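Local coordinates for protein GDP-mannose-dependent alpha-(1-6)-phosphatidylinositol monomannoside mannosyltransferase (Corynebacterium glutamicum, PDB 3OKP) that is a GT-B glycosyltransferase of the mannosyltransferase kind, holding guanosine-5'-diphosphate-alpha-D-mannose in a pocket of its second Rossmann-like domain, at residues Arg206-Pro209 with Arg210-Gln213; Gly293-Tyr296 with Leu297-Gln300. All coordinates share one frame; numbering follows the deposited sequence.

Interaction 1 of 2, residues Arg206-Pro209 with Arg210-Gln213; sequences RLVP and RKGQ. With GDD (guanosine-5'-diphosphate-alpha-D-mannose), chain B.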
loop_
_atom_site.group_PDB
_atom_site.type_symbol
_atom_site.label_atom_id
_atom_site.label_comp_id
_atom_site.label_asym_id
_atom_site.label_seq_id
_atom_site.Cartn_x
_atom_site.Cartn_y
_atom_site.Cartn_z
ATOM N N ARG A 206 9.935 2.184 -5.754
ATOM C CA ARG A 206 10.915 1.219 -6.242
ATOM C C ARG A 206 11.248 1.543 -7.694
ATOM O O ARG A 206 10.377 1.968 -8.458
ATOM C CB ARG A 206 10.372 -0.209 -6.142
ATOM C CG ARG A 206 10.141 -0.704 -4.714
ATOM C CD ARG A 206 9.651 -2.160 -4.675
ATOM N NE ARG A 206 8.325 -2.320 -5.275
ATOM C CZ ARG A 206 8.100 -2.805 -6.495
ATOM N NH1 ARG A 206 9.113 -3.194 -7.264
ATOM N NH2 ARG A 206 6.857 -2.907 -6.947
ATOM N N LEU A 207 12.510 1.355 -8.067
ATOM C CA LEU A 207 12.953 1.691 -9.414
ATOM C C LEU A 207 12.669 0.530 -10.361
ATOM O O LEU A 207 13.526 -0.326 -10.590
ATOM C CB LEU A 207 14.436 2.094 -9.432
ATOM C CG LEU A 207 14.886 3.197 -8.463
ATOM C CD1 LEU A 207 16.362 3.522 -8.661
ATOM C CD2 LEU A 207 14.033 4.459 -8.593
ATOM N N VAL A 208 11.437 0.500 -10.865
ATOM C CA VAL A 208 10.995 -0.469 -11.876
ATOM C C VAL A 208 10.242 0.291 -12.978
ATOM O O VAL A 208 9.674 1.356 -12.710
ATOM C CB VAL A 208 10.119 -1.619 -11.271
ATOM C CG1 VAL A 208 10.940 -2.496 -10.321
ATOM C CG2 VAL A 208 8.870 -1.074 -10.567
ATOM N N PRO A 209 10.249 -0.238 -14.223
ATOM C CA PRO A 209 9.646 0.472 -15.360
ATOM C C PRO A 209 8.244 1.043 -15.122
ATOM O O PRO A 209 7.987 2.192 -15.489
ATOM C CB PRO A 209 9.606 -0.596 -16.457
ATOM C CG PRO A 209 10.735 -1.491 -16.142
ATOM C CD PRO A 209 10.843 -1.525 -14.640
ATOM N N ARG A 210 7.359 0.265 -14.500
ATOM C CA ARG A 210 5.944 0.648 -14.403
ATOM C C ARG A 210 5.659 1.886 -13.544
ATOM O O ARG A 210 4.593 2.488 -13.669
ATOM C CB ARG A 210 5.073 -0.539 -13.969
ATOM C CG ARG A 210 5.172 -0.926 -12.496
ATOM C CD ARG A 210 4.097 -1.949 -12.142
ATOM N NE ARG A 210 4.118 -2.321 -10.726
ATOM C CZ ARG A 210 3.466 -1.657 -9.778
ATOM N NH1 ARG A 210 2.747 -0.593 -10.097
ATOM N NH2 ARG A 210 3.543 -2.048 -8.514
ATOM N N LYS A 211 6.610 2.272 -12.693
ATOM C CA LYS A 211 6.428 3.421 -11.798
ATOM C C LYS A 211 6.551 4.768 -12.522
ATOM O O LYS A 211 6.157 5.810 -11.992
ATOM C CB LYS A 211 7.399 3.347 -10.613
ATOM C CG LYS A 211 7.251 2.096 -9.745
ATOM C CD LYS A 211 6.012 2.145 -8.861
ATOM C CE LYS A 211 5.931 0.920 -7.957
ATOM N NZ LYS A 211 4.758 0.985 -7.038
ATOM N N GLY A 212 7.099 4.742 -13.734
ATOM C CA GLY A 212 7.128 5.928 -14.581
ATOM C C GLY A 212 8.162 6.977 -14.224
ATOM O O GLY A 212 7.982 8.159 -14.550
ATOM N N GLN A 213 9.243 6.564 -13.557
ATOM C CA GLN A 213 10.404 7.441 -13.388
ATOM C C GLN A 213 10.975 7.772 -14.764
ATOM O O GLN A 213 11.450 8.884 -14.990
ATOM C CB GLN A 213 11.500 6.800 -12.529
ATOM C CG GLN A 213 11.145 6.590 -11.061
ATOM C CD GLN A 213 10.631 5.192 -10.767
ATOM O OE1 GLN A 213 10.446 4.376 -11.674
ATOM N NE2 GLN A 213 10.402 4.906 -9.489
HETATM N N2 GDD B . 12.196 4.020 3.656
HETATM C C2 GDD B . 11.947 4.106 2.327
HETATM N N1 GDD B . 12.909 4.564 1.490
HETATM N N3 GDD B . 10.738 3.735 1.846
HETATM C C4 GDD B . 10.471 3.817 0.516
HETATM C C5 GDD B . 11.444 4.282 -0.355
HETATM C C6 GDD B . 12.681 4.659 0.157
HETATM O O6 GDD B . 13.578 5.081 -0.602
HETATM N N7 GDD B . 10.919 4.256 -1.597
HETATM C C8 GDD B . 9.654 3.786 -1.498
HETATM N N9 GDD B . 9.388 3.519 -0.210
HETATM C "C1'" GDD B . 8.118 2.993 0.356
HETATM C "C2'" GDD B . 7.025 4.048 0.292
HETATM O "O2'" GDD B . 7.079 4.937 1.410
HETATM C "C3'" GDD B . 5.758 3.218 0.266
HETATM O "O3'" GDD B . 5.277 3.004 1.598
HETATM C "C4'" GDD B . 6.173 1.887 -0.354
HETATM O "O4'" GDD B . 7.607 1.867 -0.362
HETATM C "C5'" GDD B . 5.646 1.736 -1.780
HETATM O "O5'" GDD B . 4.401 1.033 -1.794
HETATM P PA GDD B . 3.442 1.176 -2.874
HETATM O O1A GDD B . 2.363 0.640 -2.536
HETATM O O2A GDD B . 3.226 2.392 -3.107
HETATM O O3A GDD B . 3.929 0.556 -4.093
HETATM P PB GDD B . 4.408 -0.813 -4.194
HETATM O O2B GDD B . 3.749 -1.580 -3.460
HETATM O O3B GDD B . 4.303 -1.192 -5.380
HETATM O O1B GDD B . 5.802 -0.872 -3.828
HETATM O O HOH W 1 10.315 3.964 -14.606
#
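R206, R210 and K211 bring their cationic ends together on the diphosphate of GDD, one from the first half of this continuous turn and two from the second. R206 bends at chi3 (-65°), which turns its guanidinium edge to the distal phosphate. R206 NE gives GDD O1B a nearly straight bond of 3.2 Å, with the oxygen in the guanidinium plane, and NH2 adds a weak one to O3B. K211 brings NZ to 2.8 Å from O3B of GDD, with a weaker bond to the bridging O3A. R210 NH2 comes obliquely to O3B, while CE of K211 lies above one face of the R210 guanidinium, offset toward its rim. The two guanidinium planes are 57° apart, with R206 NH2 and R210 NH2 3.8 Å from each other. The phosphate, together with E290, which forms salt bridges to R210 NH1 and K211 NZ, probably balances this gathered charge.

Hydrogen bonds hold the backbone beneath. K211 N donates to V208 O (3.2 Å) and G212 N to P209 O, successive 3-10 turns that end at G212, the N-cap. Q213 reaches back, its chain bent at chi2 (96°), and NE2 donates to R206 O at 3.1 Å from above the carbonyl plane. A water lies between Q213 OE1 (3.0 Å) and P209 O.

Apolar contact is modest: V208 CG2 runs alongside K211 CG at 3.7 Å, and L207, the centre of an inverse gamma turn, crosses Q213 at about a right angle.

The turn links strand 200-204 to helix 213-226, with L207 and Q213 both resting on L244 of helix 241-247.

Interaction 2 of 2, residues Gly293-Tyr296 with Leu297-Gln300; sequences GIVY and LEAQ. With GDD (guanosine-5'-diphosphate-alpha-D-mannose), chain B.
The Q300 amide has Y296 O in its plane, with NE2 donating at 3.0 Å. The backbone N of Q300 reaches the same oxygen from the opposite face of the carbonyl, so two donors grip it. NE2 also bonds T317 O, and OE1 accepts from T322 OG1 and meets H358 ND1, which fixes how the amide is rotated. The E298 carboxylate, also flat, takes both ribose hydroxyls of GDD, O2' on OE1 (2.8 Å) and O3' on OE2 (2.7 Å). Its chain is extended beyond CG (chi2 170°), long enough to reach past V295 and I294 to the sugar.

E298 N donates to I294 O at 2.9 Å and A299 N to V295 O, the regular bonds of the first turn. I294 CD1 meets L297 CD1 at 3.6 Å, the side chains crossing at about a right angle. I294 N and V295 N each make a weak bond to the alpha-phosphate, so the positive end of the helix dipole probably helps hold that charge.

Helix 294-301 connects strands 275-278 and 306-308 in a beta-alpha-beta unit and packs against both: V295, Y296 and A299 on F276, A299 also on V306, while Y296 OH bonds M278 O.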
loop_
_atom_site.group_PDB
_atom_site.type_symbol
_atom_site.label_atom_id
_atom_site.label_comp_id
_atom_site.label_asym_id
_atom_site.label_seq_id
_atom_site.Cartn_x
_atom_site.Cartn_y
_atom_site.Cartn_z
ATOM N N GLY A 293 -1.393 2.142 -4.532
ATOM C CA GLY A 293 -0.354 3.166 -4.533
ATOM C C GLY A 293 -0.351 3.966 -3.249
ATOM O O GLY A 293 -0.875 5.080 -3.197
ATOM N N ILE A 294 0.242 3.390 -2.209
ATOM C CA ILE A 294 0.306 4.042 -0.902
ATOM C C ILE A 294 1.139 5.334 -0.934
ATOM O O ILE A 294 0.885 6.251 -0.154
ATOM C CB ILE A 294 0.775 3.058 0.223
ATOM C CG1 ILE A 294 0.509 3.632 1.618
ATOM C CG2 ILE A 294 2.229 2.681 0.069
ATOM C CD1 ILE A 294 -0.891 3.364 2.124
ATOM N N VAL A 295 2.106 5.409 -1.852
ATOM C CA VAL A 295 2.942 6.609 -1.999
ATOM C C VAL A 295 2.126 7.883 -2.262
ATOM O O VAL A 295 2.511 8.965 -1.817
ATOM C CB VAL A 295 4.062 6.449 -3.075
ATOM C CG1 VAL A 295 5.092 5.409 -2.641
ATOM C CG2 VAL A 295 3.483 6.107 -4.452
ATOM N N TYR A 296 1.004 7.744 -2.973
ATOM C CA TYR A 296 0.110 8.870 -3.260
ATOM C C TYR A 296 -0.585 9.371 -1.995
ATOM O O TYR A 296 -0.831 10.571 -1.842
ATOM C CB TYR A 296 -0.957 8.475 -4.283
ATOM C CG TYR A 296 -0.441 7.963 -5.613
ATOM C CD1 TYR A 296 0.395 8.742 -6.415
ATOM C CD2 TYR A 296 -0.826 6.711 -6.087
ATOM C CE1 TYR A 296 0.856 8.270 -7.648
ATOM C CE2 TYR A 296 -0.374 6.234 -7.316
ATOM C CZ TYR A 296 0.463 7.019 -8.090
ATOM O OH TYR A 296 0.903 6.542 -9.304
ATOM N N LEU A 297 -0.910 8.438 -1.105
ATOM C CA LEU A 297 -1.559 8.749 0.165
ATOM C C LEU A 297 -0.575 9.388 1.129
ATOM O O LEU A 297 -0.930 10.301 1.873
ATOM C CB LEU A 297 -2.165 7.481 0.779
ATOM C CG LEU A 297 -3.119 6.694 -0.126
ATOM C CD1 LEU A 297 -3.471 5.363 0.507
ATOM C CD2 LEU A 297 -4.376 7.498 -0.441
ATOM N N GLU A 298 0.666 8.901 1.098
ATOM C CA GLU A 298 1.760 9.453 1.891
ATOM C C GLU A 298 2.048 10.908 1.518
ATOM O O GLU A 298 2.271 11.746 2.392
ATOM C CB GLU A 298 3.020 8.597 1.716
ATOM C CG GLU A 298 2.932 7.224 2.388
ATOM C CD GLU A 298 4.070 6.288 2.009
ATOM O OE1 GLU A 298 4.877 6.625 1.111
ATOM O OE2 GLU A 298 4.153 5.201 2.615
ATOM N N ALA A 299 2.028 11.196 0.215
ATOM C CA ALA A 299 2.252 12.546 -0.298
ATOM C C ALA A 299 1.138 13.491 0.138
ATOM O O ALA A 299 1.402 14.585 0.639
ATOM C CB ALA A 299 2.364 12.523 -1.814
ATOM N N GLN A 300 -0.106 13.053 -0.049
ATOM C CA GLN A 300 -1.275 13.822 0.378
ATOM C C GLN A 300 -1.266 14.065 1.883
ATOM O O GLN A 300 -1.604 15.155 2.339
ATOM C CB GLN A 300 -2.564 13.126 -0.053
ATOM C CG GLN A 300 -2.829 13.214 -1.545
ATOM C CD GLN A 300 -4.024 12.387 -1.969
ATOM O OE1 GLN A 300 -5.126 12.909 -2.108
ATOM N NE2 GLN A 300 -3.812 11.088 -2.167
HETATM N N2 GDD B . 12.196 4.020 3.656
HETATM C C2 GDD B . 11.947 4.106 2.327
HETATM N N1 GDD B . 12.909 4.564 1.490
HETATM N N3 GDD B . 10.738 3.735 1.846
HETATM C C4 GDD B . 10.471 3.817 0.516
HETATM C C5 GDD B . 11.444 4.282 -0.355
HETATM C C6 GDD B . 12.681 4.659 0.157
HETATM O O6 GDD B . 13.578 5.081 -0.602
HETATM N N7 GDD B . 10.919 4.256 -1.597
HETATM C C8 GDD B . 9.654 3.786 -1.498
HETATM N N9 GDD B . 9.388 3.519 -0.210
HETATM C "C1'" GDD B . 8.118 2.993 0.356
HETATM C "C2'" GDD B . 7.025 4.048 0.292
HETATM O "O2'" GDD B . 7.079 4.937 1.410
HETATM C "C3'" GDD B . 5.758 3.218 0.266
HETATM O "O3'" GDD B . 5.277 3.004 1.598
HETATM C "C4'" GDD B . 6.173 1.887 -0.354
HETATM O "O4'" GDD B . 7.607 1.867 -0.362
HETATM C "C5'" GDD B . 5.646 1.736 -1.780
HETATM O "O5'" GDD B . 4.401 1.033 -1.794
HETATM P PA GDD B . 3.442 1.176 -2.874
HETATM O O1A GDD B . 2.363 0.640 -2.536
HETATM O O2A GDD B . 3.226 2.392 -3.107
HETATM O O3A GDD B . 3.929 0.556 -4.093
HETATM P PB GDD B . 4.408 -0.813 -4.194
HETATM O O2B GDD B . 3.749 -1.580 -3.460
HETATM O O3B GDD B . 4.303 -1.192 -5.380
HETATM O O1B GDD B . 5.802 -0.872 -3.828
#

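Overall arrangement
Along the chain the first parallel sheet comes before either contact. The second then opens with strand 200-204, and interaction 1 follows directly, turning the chain into helix 213-226. Interaction 2 comes later, on helix 294-301, which follows strand 275-278 of the same sheet, the neighbour of strand 200-204. The two are in series, neither nesting nor crossing, and each is local, closing no long loop. The centres of interactions 1 and 2 lie about 15 Å apart. GDD spans the gap between them, its distal phosphate at 206-213, its alpha-phosphate and ribose at 293-300. The loop just ahead of interaction 2 also reaches back, through E290, to interaction 1.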